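Local coordinates for electron transfer flavoprotein, alpha subunit (Thermotoga maritima, PDB 7KOE) that binds FAD and, as part of the membrane-associated Fix/EtfABCX complex, takes part in flavin-based electron bifurcation, at residues K4-L10 against R93-I99; D87-Y92 against I182-Y186. Residue numbers count along the deposited sequence, not the author numbering.

Contact 1: residues K4-L10 against R93-I99; sequences KKIIFVL and RPEIFLI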
# COMPACT_ATOMS: atom_id res chain seq x y z
N LYS B 4 -6.37 -55.19 8.54
CA LYS B 4 -5.64 -54.62 7.41
C LYS B 4 -5.05 -53.26 7.76
O LYS B 4 -4.11 -52.81 7.08
CB LYS B 4 -6.56 -54.51 6.19
CG LYS B 4 -6.88 -55.85 5.53
CD LYS B 4 -5.65 -56.45 4.86
CE LYS B 4 -6.05 -57.46 3.79
NZ LYS B 4 -5.25 -58.71 3.90
N LYS B 5 -5.57 -52.59 8.79
CA LYS B 5 -4.90 -51.44 9.39
C LYS B 5 -4.00 -51.94 10.52
O LYS B 5 -4.37 -51.99 11.70
CB LYS B 5 -5.92 -50.41 9.89
CG LYS B 5 -6.63 -49.68 8.77
CD LYS B 5 -7.58 -48.63 9.31
CE LYS B 5 -8.34 -47.95 8.18
NZ LYS B 5 -7.44 -47.13 7.32
N ILE B 6 -2.80 -52.32 10.12
CA ILE B 6 -1.89 -53.12 10.93
C ILE B 6 -0.53 -52.44 10.88
O ILE B 6 0.23 -52.58 9.92
CB ILE B 6 -1.88 -54.57 10.41
CG1 ILE B 6 -0.81 -55.44 11.06
CG2 ILE B 6 -1.95 -54.67 8.87
CD1 ILE B 6 -0.96 -56.87 10.61
N ILE B 7 -0.21 -51.66 11.90
CA ILE B 7 0.95 -50.78 11.78
C ILE B 7 2.20 -51.52 12.25
O ILE B 7 2.18 -52.24 13.25
CB ILE B 7 0.73 -49.45 12.52
CG1 ILE B 7 0.52 -49.63 14.02
CG2 ILE B 7 -0.51 -48.78 11.96
CD1 ILE B 7 0.28 -48.33 14.75
N PHE B 8 3.28 -51.40 11.48
CA PHE B 8 4.51 -52.15 11.73
C PHE B 8 5.54 -51.27 12.42
O PHE B 8 5.56 -50.05 12.25
CB PHE B 8 5.11 -52.67 10.42
CG PHE B 8 4.51 -53.95 9.93
CD1 PHE B 8 3.38 -54.50 10.52
CD2 PHE B 8 5.08 -54.62 8.86
CE1 PHE B 8 2.84 -55.67 10.04
CE2 PHE B 8 4.55 -55.79 8.38
CZ PHE B 8 3.43 -56.32 8.97
N VAL B 9 6.39 -51.91 13.22
CA VAL B 9 7.56 -51.28 13.82
C VAL B 9 8.70 -52.27 13.72
O VAL B 9 8.59 -53.40 14.20
CB VAL B 9 7.33 -50.88 15.29
CG1 VAL B 9 8.65 -50.57 15.97
CG2 VAL B 9 6.41 -49.68 15.41
N LEU B 10 9.80 -51.87 13.08
CA LEU B 10 10.96 -52.73 12.96
C LEU B 10 11.81 -52.62 14.22
O LEU B 10 11.98 -51.53 14.78
CB LEU B 10 11.79 -52.36 11.73
CG LEU B 10 12.69 -53.43 11.10
CD1 LEU B 10 12.81 -53.13 9.63
CD2 LEU B 10 14.07 -53.49 11.72
N ARG B 93 0.32 -56.98 4.47
CA ARG B 93 -0.15 -55.67 4.00
C ARG B 93 -0.31 -54.64 5.12
O ARG B 93 -1.45 -54.33 5.51
CB ARG B 93 -1.48 -55.84 3.26
CG ARG B 93 -1.37 -56.66 1.99
CD ARG B 93 -2.71 -56.77 1.29
NE ARG B 93 -3.13 -55.49 0.73
CZ ARG B 93 -2.85 -55.08 -0.50
NH1 ARG B 93 -2.15 -55.86 -1.31
NH2 ARG B 93 -3.28 -53.90 -0.93
N PRO B 94 0.77 -54.10 5.66
CA PRO B 94 0.66 -53.12 6.75
C PRO B 94 0.15 -51.77 6.26
O PRO B 94 -0.01 -51.52 5.07
CB PRO B 94 2.10 -53.02 7.27
CG PRO B 94 2.93 -53.39 6.14
CD PRO B 94 2.18 -54.46 5.42
N GLU B 95 -0.10 -50.90 7.22
CA GLU B 95 -0.56 -49.53 6.98
C GLU B 95 0.52 -48.50 7.25
O GLU B 95 0.71 -47.58 6.45
CB GLU B 95 -1.79 -49.23 7.84
CG GLU B 95 -2.32 -47.81 7.75
CD GLU B 95 -3.29 -47.63 6.60
OE1 GLU B 95 -3.71 -48.64 6.02
OE2 GLU B 95 -3.64 -46.47 6.30
N ILE B 96 1.23 -48.63 8.37
CA ILE B 96 2.31 -47.73 8.75
C ILE B 96 3.51 -48.58 9.11
O ILE B 96 3.46 -49.38 10.04
CB ILE B 96 1.91 -46.83 9.94
CG1 ILE B 96 0.81 -45.85 9.55
CG2 ILE B 96 3.12 -46.10 10.48
CD1 ILE B 96 0.27 -45.06 10.71
N PHE B 97 4.60 -48.41 8.37
CA PHE B 97 5.87 -49.05 8.66
C PHE B 97 6.75 -48.03 9.35
O PHE B 97 6.87 -46.90 8.88
CB PHE B 97 6.53 -49.55 7.38
CG PHE B 97 7.43 -50.73 7.57
CD1 PHE B 97 7.03 -51.99 7.16
CD2 PHE B 97 8.66 -50.60 8.18
CE1 PHE B 97 7.86 -53.08 7.34
CE2 PHE B 97 9.48 -51.69 8.36
CZ PHE B 97 9.08 -52.92 7.94
N LEU B 98 7.37 -48.42 10.47
CA LEU B 98 8.21 -47.51 11.24
C LEU B 98 9.56 -48.16 11.49
O LEU B 98 9.63 -49.23 12.10
CB LEU B 98 7.55 -47.15 12.57
CG LEU B 98 6.33 -46.23 12.56
CD1 LEU B 98 6.04 -45.74 13.96
CD2 LEU B 98 6.55 -45.06 11.63
N ILE B 99 10.62 -47.53 11.00
CA ILE B 99 11.99 -47.91 11.31
C ILE B 99 12.65 -46.71 11.99
O ILE B 99 12.30 -45.56 11.71
CB ILE B 99 12.78 -48.34 10.06
CG1 ILE B 99 11.91 -49.21 9.15
CG2 ILE B 99 14.02 -49.13 10.43
CD1 ILE B 99 12.57 -49.63 7.87
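Arg-93 leaves the preceding helix with a positive phi of 51°, which turns the chain toward the N-terminal segment. Its long aliphatic portion lies by Lys-4, CD standing 4.1 Å from Lys-4 NZ, and both charged ends suit this exposed margin. Pro-94, a compact apolar ring with no NH to satisfy, sits over one face of the Phe-8 ring: Pro-94 CB is 3.6 Å from the centroid of the Phe-8 ring, almost along its normal, a clear CH-pi contact. From Glu-95 onward the backbones pair, Glu-95 N donating to Ile-6 O at 3.2 Å. The carboxylate of Glu-95 makes its main salt bridge with Arg-157, while Lys-5 NZ adds a long one, 4.0 Å from Glu-95 OE2.

Ile-96 O accepts a very short bond of 2.5 Å from Phe-8 N. Here two central strands of the parallel sheet of a Rossmann-like HUP domain lie side by side, their short axes 4.6 Å apart and 13° from parallel, with strand 40-46 flanking 6-9 on its other edge. On one face Ile-96 CB meets Ile-7 CG2 at 3.7 Å, and helix 21-33 covers Ile-7 and Val-9. On the face bearing Phe-8, the Phe-97 ring forms an oblique aromatic pair with it, centroids 5.7 Å apart and planes at 66°. Leu-98 N bonds only weakly to Phe-8 O (3.0 Å), but Leu-98 O receives Leu-10 N straight on at 2.8 Å. Ile-99 CD1 finally touches Leu-10 CD1 at 3.9 Å, two branched apolar residues that helix 103-113 covers through Leu-108.

Contact 2: residues D87-Y92 against I182-Y186; sequences DMVRKY and IEEEY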
# COMPACT_ATOMS: atom_id res chain seq x y z
N ASP B 87 8.74 -59.32 1.62
CA ASP B 87 7.85 -60.47 1.66
C ASP B 87 6.92 -60.41 2.86
O ASP B 87 5.78 -60.88 2.77
CB ASP B 87 8.66 -61.77 1.68
CG ASP B 87 9.18 -62.14 0.30
OD1 ASP B 87 8.74 -61.52 -0.69
OD2 ASP B 87 10.02 -63.06 0.21
N MET B 88 7.36 -59.83 3.96
CA MET B 88 6.53 -59.64 5.14
C MET B 88 5.68 -58.38 5.06
O MET B 88 4.91 -58.11 5.99
CB MET B 88 7.39 -59.61 6.40
CG MET B 88 8.12 -60.91 6.67
SD MET B 88 7.04 -62.35 6.54
CE MET B 88 7.81 -63.23 5.18
N VAL B 89 5.83 -57.60 4.00
CA VAL B 89 4.93 -56.50 3.71
C VAL B 89 3.93 -56.88 2.62
O VAL B 89 2.75 -56.49 2.72
CB VAL B 89 5.74 -55.24 3.33
CG1 VAL B 89 4.84 -54.07 2.98
CG2 VAL B 89 6.58 -54.84 4.49
N ARG B 90 4.34 -57.66 1.63
CA ARG B 90 3.39 -58.16 0.64
C ARG B 90 2.43 -59.18 1.23
O ARG B 90 1.29 -59.30 0.76
CB ARG B 90 4.15 -58.76 -0.54
CG ARG B 90 4.62 -57.73 -1.54
CD ARG B 90 5.45 -58.36 -2.64
NE ARG B 90 5.71 -57.43 -3.73
CZ ARG B 90 6.73 -56.58 -3.76
NH1 ARG B 90 7.60 -56.55 -2.76
NH2 ARG B 90 6.88 -55.76 -4.80
N LYS B 91 2.85 -59.92 2.26
CA LYS B 91 1.99 -60.94 2.84
C LYS B 91 0.95 -60.36 3.79
O LYS B 91 -0.25 -60.65 3.66
CB LYS B 91 2.84 -61.98 3.58
CG LYS B 91 2.04 -63.03 4.33
CD LYS B 91 2.95 -64.09 4.93
CE LYS B 91 3.48 -65.03 3.88
NZ LYS B 91 4.30 -66.12 4.47
N TYR B 92 1.37 -59.52 4.73
CA TYR B 92 0.48 -59.05 5.78
C TYR B 92 -0.18 -57.71 5.48
O TYR B 92 -1.15 -57.36 6.15
CB TYR B 92 1.24 -58.95 7.11
CG TYR B 92 1.78 -60.28 7.57
CD1 TYR B 92 0.96 -61.19 8.22
CD2 TYR B 92 3.10 -60.63 7.33
CE1 TYR B 92 1.45 -62.42 8.63
CE2 TYR B 92 3.60 -61.85 7.74
CZ TYR B 92 2.76 -62.74 8.39
OH TYR B 92 3.25 -63.96 8.80
N ILE B 182 4.48 -64.39 15.92
CA ILE B 182 4.41 -65.15 14.68
C ILE B 182 5.82 -65.46 14.22
O ILE B 182 6.59 -64.56 13.86
CB ILE B 182 3.64 -64.37 13.59
CG1 ILE B 182 2.25 -63.99 14.08
CG2 ILE B 182 3.57 -65.19 12.32
CD1 ILE B 182 2.10 -62.52 14.41
N GLU B 183 6.18 -66.74 14.22
CA GLU B 183 7.46 -67.18 13.67
C GLU B 183 7.25 -67.61 12.22
O GLU B 183 6.50 -68.55 11.95
CB GLU B 183 8.07 -68.32 14.48
CG GLU B 183 8.68 -67.89 15.81
CD GLU B 183 7.67 -67.84 16.93
OE1 GLU B 183 6.50 -68.22 16.70
OE2 GLU B 183 8.05 -67.43 18.05
N GLU B 184 7.92 -66.91 11.31
CA GLU B 184 7.96 -67.29 9.90
C GLU B 184 9.41 -67.67 9.61
O GLU B 184 10.28 -66.80 9.50
CB GLU B 184 7.48 -66.15 9.01
CG GLU B 184 7.48 -66.47 7.53
CD GLU B 184 6.45 -67.52 7.14
OE1 GLU B 184 5.40 -67.60 7.81
OE2 GLU B 184 6.70 -68.26 6.17
N GLU B 185 9.67 -68.97 9.52
CA GLU B 185 11.03 -69.46 9.29
C GLU B 185 11.40 -69.18 7.84
O GLU B 185 11.06 -69.95 6.94
CB GLU B 185 11.13 -70.94 9.63
CG GLU B 185 11.46 -71.21 11.09
CD GLU B 185 10.25 -71.06 12.00
OE1 GLU B 185 9.13 -71.39 11.57
OE2 GLU B 185 10.42 -70.61 13.16
N TYR B 186 12.09 -68.07 7.63
CA TYR B 186 12.30 -67.53 6.30
C TYR B 186 13.38 -68.31 5.56
O TYR B 186 14.42 -68.66 6.13
CB TYR B 186 12.70 -66.06 6.39
CG TYR B 186 12.48 -65.28 5.12
CD1 TYR B 186 11.25 -64.71 4.85
CD2 TYR B 186 13.49 -65.13 4.18
CE1 TYR B 186 11.03 -64.00 3.68
CE2 TYR B 186 13.28 -64.42 3.01
CZ TYR B 186 12.05 -63.86 2.77
OH TYR B 186 11.84 -63.15 1.61
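This is a modest surface contact made by side chains, in which the short helix 87-90 and the turn after it lie against strand 181-185, an outermost strand of the seven-stranded parallel sheet within this chain. The backbones stay well apart: the CA atoms of Met-88 and Glu-184 are 9.1 Å from each other, so long side chains must span the gap, and the buried surface comes to just 274 Å². Lys-91 N bonds to Asp-87 O at 3.1 Å, a helical turn that brings Met-88 and Lys-91 to the side facing the strand. Every second residue of 182-186, namely Ile-182, Glu-184 and Tyr-186, points its CA-to-CB bond toward the helix, as an extended chain allows.

Met-88, flexible and apolar, fills the middle. Its methyl CE sits at the edge of the Tyr-186 ring, 3.6 Å from Tyr-186 CE1, and also lies 4.0 Å from the aliphatic Glu-184 CG. Nearer the solvent, Lys-91 reaches across so that its NZ comes 3.6 Å from Glu-184 OE2, a long salt bridge between two residues whose charges suit the rim. Tyr-92 places its OH 3.7 Å from Ile-182 CG2, a van der Waals contact.

Strand 65-69 lies between this edge strand and the rest of the sheet, joined to it by backbone hydrogen bonds of Ile-182, Glu-184 and, just past the strand, Tyr-186. Met-88 also rests on Leu-66 and Val-68 of that strand, and the Tyr-92 ring reaches Leu-66 and meets Trp-42 of strand 40-46.

In the fold
From the N terminus, strand 6-9 opens the sheet, and strands 40-46 and 65-69 follow on one side of it. The chain then passes through helix 87-90 and returns to pair strand 97-100 with the first strand, so contact 1 closes a loop of 82 residues. Contact 2 closes later, when strand 181-185 completes the far edge and meets residues 87-92. The segments alternate along the chain, so the two closures cross rather than nest. They also touch: Phe-8 CE2 lies 3.4 Å from Met-88 O, and Phe-97 CE1 is 3.6 Å from Val-89 CG2. Helix 87-90 thereby ties the sheet's centre to its late-added edge.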